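Local atomic coordinates of probable starch synthase 4, chloroplastic/amyloplastic (Arabidopsis thaliana, PDB entry 6GNE), a protein that is a plastid protein of the plant starch synthase family, built on the two-domain GT-B glycosyltransferase fold and holding adenosine-5'-diphosphate in this model. Residues P102-F105 / F106-G109; Y233-E236 / V237-A240; E377-S380 / H381-Y384; D465-K468 / W469-V473. All coordinates share one frame; numbering follows the deposited sequence.

The four contacts follow one another along the chain, each closing before the next opens, and none touches another. Interactions 1 and 2 lie in the part of the chain that matches the starch synthase catalytic domain family, with centres about 36 Å apart: the first is a loop between strand 92-100 and helix 117-134, the second on helix 231-238 and the residues just after it. Interaction 3, on helix 377-386, lies in the part that matches glycosyl transferases group 1 and touches ADP, while Tyr233 of interaction 2 has its side chain about 10 Å from that ligand. Interaction 4, on the peripheral helix 466-477, is about 52 Å from interaction 1 (centres).

Interaction 1 (P102-F105 / F106-G109); sequences PSKF and FWRG
Arg108 folds back over the type I beta turn from Lys104 to Trp107, in the loop that joins strand 92-100 to helix 117-134. At CB the chain leaves with CG anti to the carbonyl carbon, and a bend at chi2 (-66°) sends it across the turn. Arg108 CG then passes 3.5 Å from Phe105 O, and Arg108 CD lies 3.4 Å from Lys104 O. Next comes Arg108 NE, which donates to Lys104 O at 2.8 Å and makes a weak second bond to Ser103 O. At the tip, Arg108 NH2 gives Ser103 O a bond of 2.9 Å, approaching from above the carbonyl plane. The other terminal nitrogen, NH1, makes salt bridges with Glu114 and Asp116, so the guanidinium ties the turn to the acidic residues before helix 117-134. Phe105 runs beside this group in the same direction, its ring plane 43° from that of the guanidinium.

Lys104 O is gripped twice: Trp107 N closes the turn with a bond of 3.3 Å, reaching the carbonyl from the face opposite to Arg108 NE. On the Trp107 side, Lys104 bends at its outer torsions to bring its ammonium over the indole, a cation-pi contact with Lys104 NZ 4.4 Å from the centroid of the five-membered ring of Trp107. Phe105 CB makes a CH-pi contact over one face of Phe106, 4.1 Å from the ring centroid.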
loop_
_atom_site.group_PDB
_atom_site.type_symbol
_atom_site.label_atom_id
_atom_site.label_comp_id
_atom_site.label_asym_id
_atom_site.label_seq_id
_atom_site.Cartn_x
_atom_site.Cartn_y
_atom_site.Cartn_z
ATOM N N PRO A 102 1.410 19.058 -23.768
ATOM C CA PRO A 102 2.386 20.121 -23.391
ATOM C C PRO A 102 2.634 20.307 -21.879
ATOM O O PRO A 102 3.695 20.756 -21.499
ATOM C CB PRO A 102 1.805 21.404 -24.005
ATOM C CG PRO A 102 0.507 21.033 -24.622
ATOM C CD PRO A 102 0.391 19.539 -24.713
ATOM N N SER A 103 1.653 19.971 -21.043
ATOM C CA SER A 103 1.761 20.035 -19.566
ATOM C C SER A 103 2.683 18.996 -18.910
ATOM O O SER A 103 2.966 19.103 -17.719
ATOM C CB SER A 103 0.376 19.895 -18.910
ATOM O OG SER A 103 -0.543 20.881 -19.347
ATOM N N LYS A 104 3.113 17.981 -19.660
ATOM C CA LYS A 104 4.174 17.063 -19.224
ATOM C C LYS A 104 3.818 16.396 -17.921
ATOM O O LYS A 104 4.525 16.511 -16.910
ATOM C CB LYS A 104 5.513 17.800 -19.134
ATOM C CG LYS A 104 6.023 18.233 -20.492
ATOM C CD LYS A 104 7.292 19.107 -20.333
ATOM C CE LYS A 104 8.420 18.803 -21.338
ATOM N NZ LYS A 104 9.645 18.121 -20.745
ATOM N N PHE A 105 2.700 15.690 -17.956
ATOM C CA PHE A 105 2.080 15.221 -16.740
ATOM C C PHE A 105 2.958 14.279 -15.939
ATOM O O PHE A 105 2.957 14.348 -14.717
ATOM C CB PHE A 105 0.747 14.543 -17.042
ATOM C CG PHE A 105 -0.310 15.469 -17.591
ATOM C CD1 PHE A 105 -0.666 16.639 -16.914
ATOM C CD2 PHE A 105 -0.985 15.146 -18.769
ATOM C CE1 PHE A 105 -1.648 17.488 -17.422
ATOM C CE2 PHE A 105 -1.965 15.982 -19.272
ATOM C CZ PHE A 105 -2.298 17.161 -18.594
ATOM N N PHE A 106 3.708 13.409 -16.601
ATOM C CA PHE A 106 4.544 12.436 -15.889
ATOM C C PHE A 106 6.035 12.651 -16.079
ATOM O O PHE A 106 6.821 11.708 -16.109
ATOM C CB PHE A 106 4.075 11.033 -16.245
ATOM C CG PHE A 106 2.644 10.826 -15.915
ATOM C CD1 PHE A 106 2.240 10.803 -14.596
ATOM C CD2 PHE A 106 1.680 10.750 -16.910
ATOM C CE1 PHE A 106 0.906 10.672 -14.273
ATOM C CE2 PHE A 106 0.337 10.608 -16.592
ATOM C CZ PHE A 106 -0.049 10.576 -15.270
ATOM N N TRP A 107 6.406 13.928 -16.113
ATOM C CA TRP A 107 7.772 14.370 -16.298
ATOM C C TRP A 107 8.109 15.423 -15.233
ATOM O O TRP A 107 8.795 16.385 -15.518
ATOM C CB TRP A 107 7.850 14.974 -17.692
ATOM C CG TRP A 107 8.794 14.355 -18.662
ATOM C CD1 TRP A 107 10.101 13.965 -18.445
ATOM C CD2 TRP A 107 8.537 14.155 -20.060
ATOM N NE1 TRP A 107 10.649 13.488 -19.616
ATOM C CE2 TRP A 107 9.721 13.607 -20.627
ATOM C CE3 TRP A 107 7.421 14.399 -20.897
ATOM C CZ2 TRP A 107 9.815 13.278 -22.007
ATOM C CZ3 TRP A 107 7.512 14.066 -22.257
ATOM C CH2 TRP A 107 8.701 13.510 -22.798
ATOM N N ARG A 108 7.643 15.210 -14.002
ATOM C CA ARG A 108 7.713 16.201 -12.915
ATOM C C ARG A 108 8.690 15.825 -11.799
ATOM O O ARG A 108 8.773 16.522 -10.787
ATOM C CB ARG A 108 6.330 16.349 -12.271
ATOM C CG ARG A 108 5.175 16.614 -13.232
ATOM C CD ARG A 108 5.281 17.959 -13.924
ATOM N NE ARG A 108 4.073 18.210 -14.722
ATOM C CZ ARG A 108 2.886 18.625 -14.249
ATOM N NH1 ARG A 108 2.691 18.860 -12.951
ATOM N NH2 ARG A 108 1.871 18.791 -15.089
ATOM N N GLY A 109 9.389 14.707 -11.935
ATOM C CA GLY A 109 10.335 14.265 -10.918
ATOM C C GLY A 109 9.706 13.580 -9.726
ATOM O O GLY A 109 10.416 13.199 -8.798
#

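Interaction 2 (Y233-E236 / V237-A240); sequences YAQE and VRTA
Val237 lies against one face of the Tyr233 ring, a turn further along helix 231-238. Its CG1 makes a CH-pi contact 3.9 Å from the ring centroid, displaced toward the rim, where Tyr233 CZ is the closest ring atom at 3.6 Å. In the plane of the ring, at its edge, sits Glu236 OE1. The second pair of flat groups is the Gln235 amide and the Arg238 guanidinium, which are turned 39° against each other; Gln235 OE1 is 3.3 Å from Arg238 NH2.

The backbone pairing weakens from Val237 to Arg238. Val237 N still makes a good bond of 3.0 Å to Tyr233 O, whereas Arg238 N has to share weak bonds to Ala234 O and Gln235 O. Glu236 O, one step on, takes two donors from Thr239: OG1 at 2.9 Å in the carbonyl plane, and N at 3.2 Å from above it. The Thr239 hydroxyl stands between the backbone N and the carbonyl carbon (chi1 76°), which also lets it cap the next helix, 240-243, through a weak bond to Gly242 N.

Tyr233 and Glu236 find polar partners elsewhere: Tyr233 OH bonds Phe177 N, and Glu236 OE2 bonds Gly419 N. Gly419 belongs to the part of the chain that matches the glycosyl transferases group 1 family, so the carboxylate probably joins this helix to the other half of the GT-B fold.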
loop_
_atom_site.group_PDB
_atom_site.type_symbol
_atom_site.label_atom_id
_atom_site.label_comp_id
_atom_site.label_asym_id
_atom_site.label_seq_id
_atom_site.Cartn_x
_atom_site.Cartn_y
_atom_site.Cartn_z
ATOM N N TYR A 233 -11.209 -2.318 8.703
ATOM C CA TYR A 233 -11.304 -1.007 8.049
ATOM C C TYR A 233 -12.644 -0.820 7.306
ATOM O O TYR A 233 -13.240 0.237 7.393
ATOM C CB TYR A 233 -10.152 -0.792 7.088
ATOM C CG TYR A 233 -10.078 0.592 6.513
ATOM C CD1 TYR A 233 -9.965 1.711 7.335
ATOM C CD2 TYR A 233 -10.082 0.791 5.142
ATOM C CE1 TYR A 233 -9.853 2.990 6.802
ATOM C CE2 TYR A 233 -9.953 2.062 4.589
ATOM C CZ TYR A 233 -9.849 3.156 5.419
ATOM O OH TYR A 233 -9.750 4.405 4.863
ATOM N N ALA A 234 -13.114 -1.863 6.621
ATOM C CA ALA A 234 -14.433 -1.830 5.966
ATOM C C ALA A 234 -15.541 -1.503 6.944
ATOM O O ALA A 234 -16.470 -0.733 6.597
ATOM C CB ALA A 234 -14.737 -3.127 5.236
ATOM N N GLN A 235 -15.458 -2.039 8.163
ATOM C CA GLN A 235 -16.456 -1.695 9.185
ATOM C C GLN A 235 -16.308 -0.242 9.642
ATOM O O GLN A 235 -17.289 0.457 9.795
ATOM C CB GLN A 235 -16.402 -2.654 10.370
ATOM C CG GLN A 235 -16.825 -4.081 10.000
ATOM C CD GLN A 235 -18.325 -4.203 9.638
ATOM O OE1 GLN A 235 -18.695 -4.544 8.496
ATOM N NE2 GLN A 235 -19.192 -3.895 10.599
ATOM N N GLU A 236 -15.068 0.201 9.842
ATOM C CA GLU A 236 -14.791 1.575 10.306
ATOM C C GLU A 236 -15.328 2.632 9.355
ATOM O O GLU A 236 -15.919 3.599 9.804
ATOM C CB GLU A 236 -13.295 1.794 10.516
ATOM C CG GLU A 236 -12.720 1.053 11.723
ATOM C CD GLU A 236 -11.201 1.015 11.746
ATOM O OE1 GLU A 236 -10.516 1.351 10.741
ATOM O OE2 GLU A 236 -10.675 0.618 12.804
ATOM N N VAL A 237 -15.159 2.414 8.052
ATOM C CA VAL A 237 -15.622 3.364 7.056
ATOM C C VAL A 237 -17.128 3.328 6.801
ATOM O O VAL A 237 -17.647 4.226 6.149
ATOM C CB VAL A 237 -14.847 3.275 5.722
ATOM C CG1 VAL A 237 -13.403 3.685 5.936
ATOM C CG2 VAL A 237 -14.951 1.896 5.081
ATOM N N ARG A 238 -17.826 2.313 7.313
ATOM C CA ARG A 238 -19.289 2.323 7.351
ATOM C C ARG A 238 -19.863 3.178 8.475
ATOM O O ARG A 238 -21.036 3.485 8.455
ATOM C CB ARG A 238 -19.826 0.893 7.455
ATOM C CG ARG A 238 -19.787 0.100 6.151
ATOM C CD ARG A 238 -20.292 -1.313 6.399
ATOM N NE ARG A 238 -20.556 -2.098 5.190
ATOM C CZ ARG A 238 -19.819 -3.136 4.746
ATOM N NH1 ARG A 238 -20.203 -3.785 3.632
ATOM N NH2 ARG A 238 -18.675 -3.526 5.350
ATOM N N THR A 239 -19.077 3.541 9.479
ATOM C CA THR A 239 -19.537 4.453 10.554
ATOM C C THR A 239 -19.250 5.897 10.157
ATOM O O THR A 239 -18.321 6.176 9.372
ATOM C CB THR A 239 -18.862 4.193 11.921
ATOM O OG1 THR A 239 -17.525 4.712 11.908
ATOM C CG2 THR A 239 -18.845 2.698 12.278
ATOM N N ALA A 240 -20.048 6.805 10.715
ATOM C CA ALA A 240 -19.917 8.260 10.474
ATOM C C ALA A 240 -18.477 8.750 10.739
ATOM O O ALA A 240 -17.897 9.469 9.921
ATOM C CB ALA A 240 -20.916 9.025 11.344
#

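Interaction 3 (E377-S380 / H381-Y384); sequences EALS and HTIY. With ADP (adenosine-5'-diphosphate), chain F.
Ser380 and Tyr384 sit one turn apart on helix 377-386, and together they meet ADP in the nucleotide pocket of the GT-B fold. Tyr384 OH shares a hydrogen bond of 2.7 Å with O2' of the ribose, which lies in the plane of the phenol ring at its edge. Ser380 meets the base instead: its CB packs 4.0 Å from C2 of the ADP adenine.

The next shell positions them. A bond of 3.0 Å from Tyr384 N to Ser380 O holds the helical turn that spaces the two residues, and beyond CB the tyrosine ring is packed by Phe390 and by Thr402, Ile405 and Ala406 of helix 402-408. The Ser380 hydroxyl turns back along its own helix (chi1 72°) and donates to Glu377 O at 2.8 Å, on a lone pair in the carbonyl plane, while CB is the serine atom nearest the adenine. His381 brings its imidazole edge to the same carbonyl, with CD2 3.4 Å from Glu377 O. Trp269 stacks on the His381 ring, and ND1 is hydrogen-bonded to Asp274, which together should hold the ring's rotation.

Farther from the ligand, Leu379 and Ile383 pack on Leu344 of strand 340-346 and on Leu296 of helix 287-300, seating the helix between sheet and helix. There Leu379 O serves two donors: Ile383 N at 2.9 Å, and Thr382 OG1, which reaches it at 2.8 Å with a C=O...OG1 angle of 118°.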
loop_
_atom_site.group_PDB
_atom_site.type_symbol
_atom_site.label_atom_id
_atom_site.label_comp_id
_atom_site.label_asym_id
_atom_site.label_seq_id
_atom_site.Cartn_x
_atom_site.Cartn_y
_atom_site.Cartn_z
ATOM N N GLU A 377 15.024 1.346 -0.169
ATOM C CA GLU A 377 14.545 -0.018 -0.328
ATOM C C GLU A 377 15.510 -1.033 0.245
ATOM O O GLU A 377 15.161 -1.842 1.090
ATOM C CB GLU A 377 14.282 -0.348 -1.811
ATOM C CG GLU A 377 13.292 -1.497 -1.965
ATOM C CD GLU A 377 13.283 -2.190 -3.326
ATOM O OE1 GLU A 377 12.559 -3.205 -3.396
ATOM O OE2 GLU A 377 13.947 -1.745 -4.302
ATOM N N ALA A 378 16.740 -0.989 -0.221
ATOM C CA ALA A 378 17.758 -1.918 0.257
ATOM C C ALA A 378 17.759 -1.951 1.800
ATOM O O ALA A 378 17.647 -3.008 2.418
ATOM C CB ALA A 378 19.128 -1.533 -0.307
ATOM N N LEU A 379 17.844 -0.776 2.410
ATOM C CA LEU A 379 17.941 -0.662 3.869
ATOM C C LEU A 379 16.750 -1.236 4.634
ATOM O O LEU A 379 16.947 -1.878 5.686
ATOM C CB LEU A 379 18.156 0.800 4.310
ATOM C CG LEU A 379 19.543 1.053 4.883
ATOM C CD1 LEU A 379 19.686 2.546 5.159
ATOM C CD2 LEU A 379 19.782 0.231 6.164
ATOM N N SER A 380 15.539 -1.014 4.118
ATOM C CA SER A 380 14.344 -1.601 4.724
ATOM C C SER A 380 14.448 -3.105 4.874
ATOM O O SER A 380 14.159 -3.642 5.939
ATOM C CB SER A 380 13.056 -1.208 3.992
ATOM O OG SER A 380 12.925 -1.839 2.762
ATOM N N HIS A 381 14.898 -3.792 3.830
ATOM C CA HIS A 381 15.152 -5.228 3.944
ATOM C C HIS A 381 16.012 -5.575 5.154
ATOM O O HIS A 381 15.602 -6.391 5.962
ATOM C CB HIS A 381 15.737 -5.806 2.663
ATOM C CG HIS A 381 14.741 -5.955 1.551
ATOM N ND1 HIS A 381 14.102 -7.140 1.283
ATOM C CD2 HIS A 381 14.268 -5.061 0.648
ATOM C CE1 HIS A 381 13.287 -6.974 0.260
ATOM N NE2 HIS A 381 13.363 -5.721 -0.141
ATOM N N THR A 382 17.178 -4.950 5.293
ATOM C CA THR A 382 18.104 -5.286 6.394
ATOM C C THR A 382 17.527 -4.890 7.755
ATOM O O THR A 382 17.821 -5.538 8.759
ATOM C CB THR A 382 19.519 -4.669 6.207
ATOM O OG1 THR A 382 19.420 -3.256 5.978
ATOM C CG2 THR A 382 20.246 -5.268 5.000
ATOM N N ILE A 383 16.679 -3.854 7.801
ATOM C CA ILE A 383 16.037 -3.441 9.064
ATOM C C ILE A 383 14.999 -4.425 9.531
ATOM O O ILE A 383 14.970 -4.753 10.720
ATOM C CB ILE A 383 15.485 -1.999 9.019
ATOM C CG1 ILE A 383 16.649 -1.008 9.044
ATOM C CG2 ILE A 383 14.571 -1.728 10.203
ATOM C CD1 ILE A 383 16.254 0.413 8.705
ATOM N N TYR A 384 14.148 -4.892 8.628
ATOM C CA TYR A 384 13.187 -5.963 8.971
ATOM C C TYR A 384 13.972 -7.188 9.486
ATOM O O TYR A 384 13.649 -7.743 10.535
ATOM C CB TYR A 384 12.331 -6.381 7.773
ATOM C CG TYR A 384 11.278 -5.385 7.306
ATOM C CD1 TYR A 384 10.219 -4.995 8.144
ATOM C CD2 TYR A 384 11.301 -4.870 6.005
ATOM C CE1 TYR A 384 9.238 -4.101 7.716
ATOM C CE2 TYR A 384 10.318 -3.962 5.560
ATOM C CZ TYR A 384 9.281 -3.580 6.412
ATOM O OH TYR A 384 8.323 -2.704 5.953
HETATM P PB ADP F . 1.421 2.953 3.508
HETATM O O1B ADP F . 0.737 2.405 2.291
HETATM O O2B ADP F . 2.768 3.580 3.296
HETATM O O3B ADP F . 0.501 3.873 4.277
HETATM P PA ADP F . 1.838 0.151 4.052
HETATM O O1A ADP F . 2.272 -0.573 5.294
HETATM O O2A ADP F . 0.572 -0.370 3.422
HETATM O O3A ADP F . 1.720 1.701 4.472
HETATM O "O5'" ADP F . 2.981 0.117 2.925
HETATM C "C5'" ADP F . 4.300 0.612 3.161
HETATM C "C4'" ADP F . 5.368 0.043 2.209
HETATM O "O4'" ADP F . 6.353 1.048 1.927
HETATM C "C3'" ADP F . 6.165 -1.096 2.812
HETATM O "O3'" ADP F . 6.662 -1.906 1.761
HETATM C "C2'" ADP F . 7.325 -0.404 3.479
HETATM O "O2'" ADP F . 8.449 -1.248 3.647
HETATM C "C1'" ADP F . 7.613 0.684 2.487
HETATM N N9 ADP F . 8.219 1.895 3.084
HETATM C C8 ADP F . 7.596 2.858 3.773
HETATM N N7 ADP F . 8.467 3.834 4.116
HETATM C C5 ADP F . 9.676 3.499 3.639
HETATM C C6 ADP F . 11.054 4.082 3.650
HETATM N N6 ADP F . 11.293 5.260 4.280
HETATM N N1 ADP F . 12.036 3.382 3.014
HETATM C C2 ADP F . 11.775 2.195 2.409
HETATM N N3 ADP F . 10.560 1.624 2.377
HETATM C C4 ADP F . 9.499 2.215 2.962
#

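Interaction 4 (D465-K468 / W469-V473); sequences DEEK and WMRLV
Trp469 N closes the first turn of helix 466-477 with a 3.0 Å bond to Asp465 O, and the indole it carries belongs to the packed side of the contact. With CG anti to the backbone N (chi1 -179°), the indole is led away from residues 465-468 and into the protein, where it meets Tyr462 of the preceding helix edge-to-face and touches Arg308. Val473 is buried against Leu286, and the partly exposed Leu472 touches Ile428. Met470 N to Glu466 O, at 3.0 Å, and Leu472 N to Lys468 O, at 3.2 Å, carry the regular backbone ladder through this region.

Charge dominates the looser side. Glu467 bends at chi2 (65°), which swings its carboxylate along the helix toward Arg471, whose chain crosses it at a slant. The resulting salt bridge is a single one, Glu467 OE2 to Arg471 NE at 3.3 Å. It is nearly straight (166°), uses the anti lone pair of the oxygen, and runs in the plane of the guanidinium, while the carboxylate plane is turned well away from that plane. Besides NE, the aliphatic part of the arginine is touched as well, with Arg471 CG 3.6 Å from Glu467 OE2. Both residues are exposed and touch a crystal neighbour, so their pose may owe something to the lattice.

Asp465 stands at the N-cap position, where helix 448-464 gives way to this one. What results is an amphipathic surface helix: one side buried through Trp469 and Val473, another bearing an i to i+4 Glu-Arg salt bridge.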
loop_
_atom_site.group_PDB
_atom_site.type_symbol
_atom_site.label_atom_id
_atom_site.label_comp_id
_atom_site.label_asym_id
_atom_site.label_seq_id
_atom_site.Cartn_x
_atom_site.Cartn_y
_atom_site.Cartn_z
ATOM N N ASP A 465 13.056 -14.645 29.097
ATOM C CA ASP A 465 13.093 -16.027 28.652
ATOM C C ASP A 465 13.435 -16.137 27.150
ATOM O O ASP A 465 12.570 -16.110 26.272
ATOM C CB ASP A 465 11.765 -16.700 29.009
ATOM C CG ASP A 465 11.814 -18.250 28.909
ATOM O OD1 ASP A 465 12.896 -18.835 28.648
ATOM O OD2 ASP A 465 10.739 -18.881 29.108
ATOM N N GLU A 466 14.723 -16.271 26.876
ATOM C CA GLU A 466 15.223 -16.261 25.514
ATOM C C GLU A 466 14.659 -17.362 24.612
ATOM O O GLU A 466 14.413 -17.111 23.433
ATOM C CB GLU A 466 16.739 -16.341 25.542
ATOM C CG GLU A 466 17.394 -16.406 24.162
ATOM C CD GLU A 466 18.869 -16.112 24.156
ATOM O OE1 GLU A 466 19.448 -15.825 25.233
ATOM O OE2 GLU A 466 19.416 -16.142 23.030
ATOM N N GLU A 467 14.470 -18.559 25.147
ATOM C CA GLU A 467 13.959 -19.688 24.367
ATOM C C GLU A 467 12.442 -19.613 24.129
ATOM O O GLU A 467 11.967 -20.054 23.099
ATOM C CB GLU A 467 14.406 -21.055 24.989
ATOM C CG GLU A 467 13.558 -22.315 24.721
ATOM C CD GLU A 467 13.523 -22.774 23.263
ATOM O OE1 GLU A 467 14.552 -22.653 22.593
ATOM O OE2 GLU A 467 12.466 -23.232 22.785
ATOM N N LYS A 468 11.697 -19.054 25.076
ATOM C CA LYS A 468 10.258 -18.805 24.893
ATOM C C LYS A 468 10.049 -17.766 23.784
ATOM O O LYS A 468 9.138 -17.875 22.944
ATOM C CB LYS A 468 9.621 -18.298 26.196
ATOM C CG LYS A 468 8.401 -19.077 26.682
ATOM C CD LYS A 468 7.544 -18.247 27.672
ATOM C CE LYS A 468 6.090 -18.727 27.801
ATOM N NZ LYS A 468 5.122 -17.582 27.731
ATOM N N TRP A 469 10.906 -16.754 23.807
ATOM C CA TRP A 469 10.957 -15.747 22.778
ATOM C C TRP A 469 11.278 -16.319 21.409
ATOM O O TRP A 469 10.681 -15.911 20.403
ATOM C CB TRP A 469 11.982 -14.673 23.132
ATOM C CG TRP A 469 12.040 -13.613 22.101
ATOM C CD1 TRP A 469 12.926 -13.510 21.061
ATOM C CD2 TRP A 469 11.147 -12.520 21.991
ATOM N NE1 TRP A 469 12.619 -12.419 20.299
ATOM C CE2 TRP A 469 11.530 -11.784 20.852
ATOM C CE3 TRP A 469 10.059 -12.082 22.752
ATOM C CZ2 TRP A 469 10.878 -10.602 20.466
ATOM C CZ3 TRP A 469 9.398 -10.927 22.361
ATOM C CH2 TRP A 469 9.832 -10.178 21.224
ATOM N N MET A 470 12.241 -17.230 21.367
ATOM C CA MET A 470 12.678 -17.849 20.110
ATOM C C MET A 470 11.542 -18.680 19.471
ATOM O O MET A 470 11.425 -18.737 18.243
ATOM C CB MET A 470 13.921 -18.714 20.366
ATOM C CG MET A 470 14.892 -18.827 19.216
ATOM S SD MET A 470 16.284 -19.849 19.716
ATOM C CE MET A 470 16.711 -20.626 18.130
ATOM N N ARG A 471 10.696 -19.276 20.315
ATOM C CA ARG A 471 9.507 -19.971 19.832
ATOM C C ARG A 471 8.501 -19.034 19.217
ATOM O O ARG A 471 7.865 -19.392 18.236
ATOM C CB ARG A 471 8.828 -20.755 20.957
ATOM C CG ARG A 471 9.394 -22.122 21.198
ATOM C CD ARG A 471 8.470 -22.897 22.109
ATOM N NE ARG A 471 9.237 -23.667 23.074
ATOM C CZ ARG A 471 8.722 -24.603 23.874
ATOM N NH1 ARG A 471 7.404 -24.891 23.830
ATOM N NH2 ARG A 471 9.541 -25.276 24.701
ATOM N N LEU A 472 8.345 -17.858 19.820
ATOM C CA LEU A 472 7.449 -16.845 19.312
ATOM C C LEU A 472 7.912 -16.377 17.919
ATOM O O LEU A 472 7.064 -16.237 17.006
ATOM C CB LEU A 472 7.345 -15.655 20.290
ATOM C CG LEU A 472 6.410 -14.519 19.868
ATOM C CD1 LEU A 472 4.975 -14.996 19.617
ATOM C CD2 LEU A 472 6.411 -13.451 20.951
ATOM N N VAL A 473 9.232 -16.170 17.758
ATOM C CA VAL A 473 9.828 -15.824 16.468
ATOM C C VAL A 473 9.555 -16.924 15.434
ATOM O O VAL A 473 9.050 -16.635 14.337
ATOM C CB VAL A 473 11.351 -15.578 16.571
ATOM C CG1 VAL A 473 11.968 -15.379 15.199
ATOM C CG2 VAL A 473 11.667 -14.355 17.418
#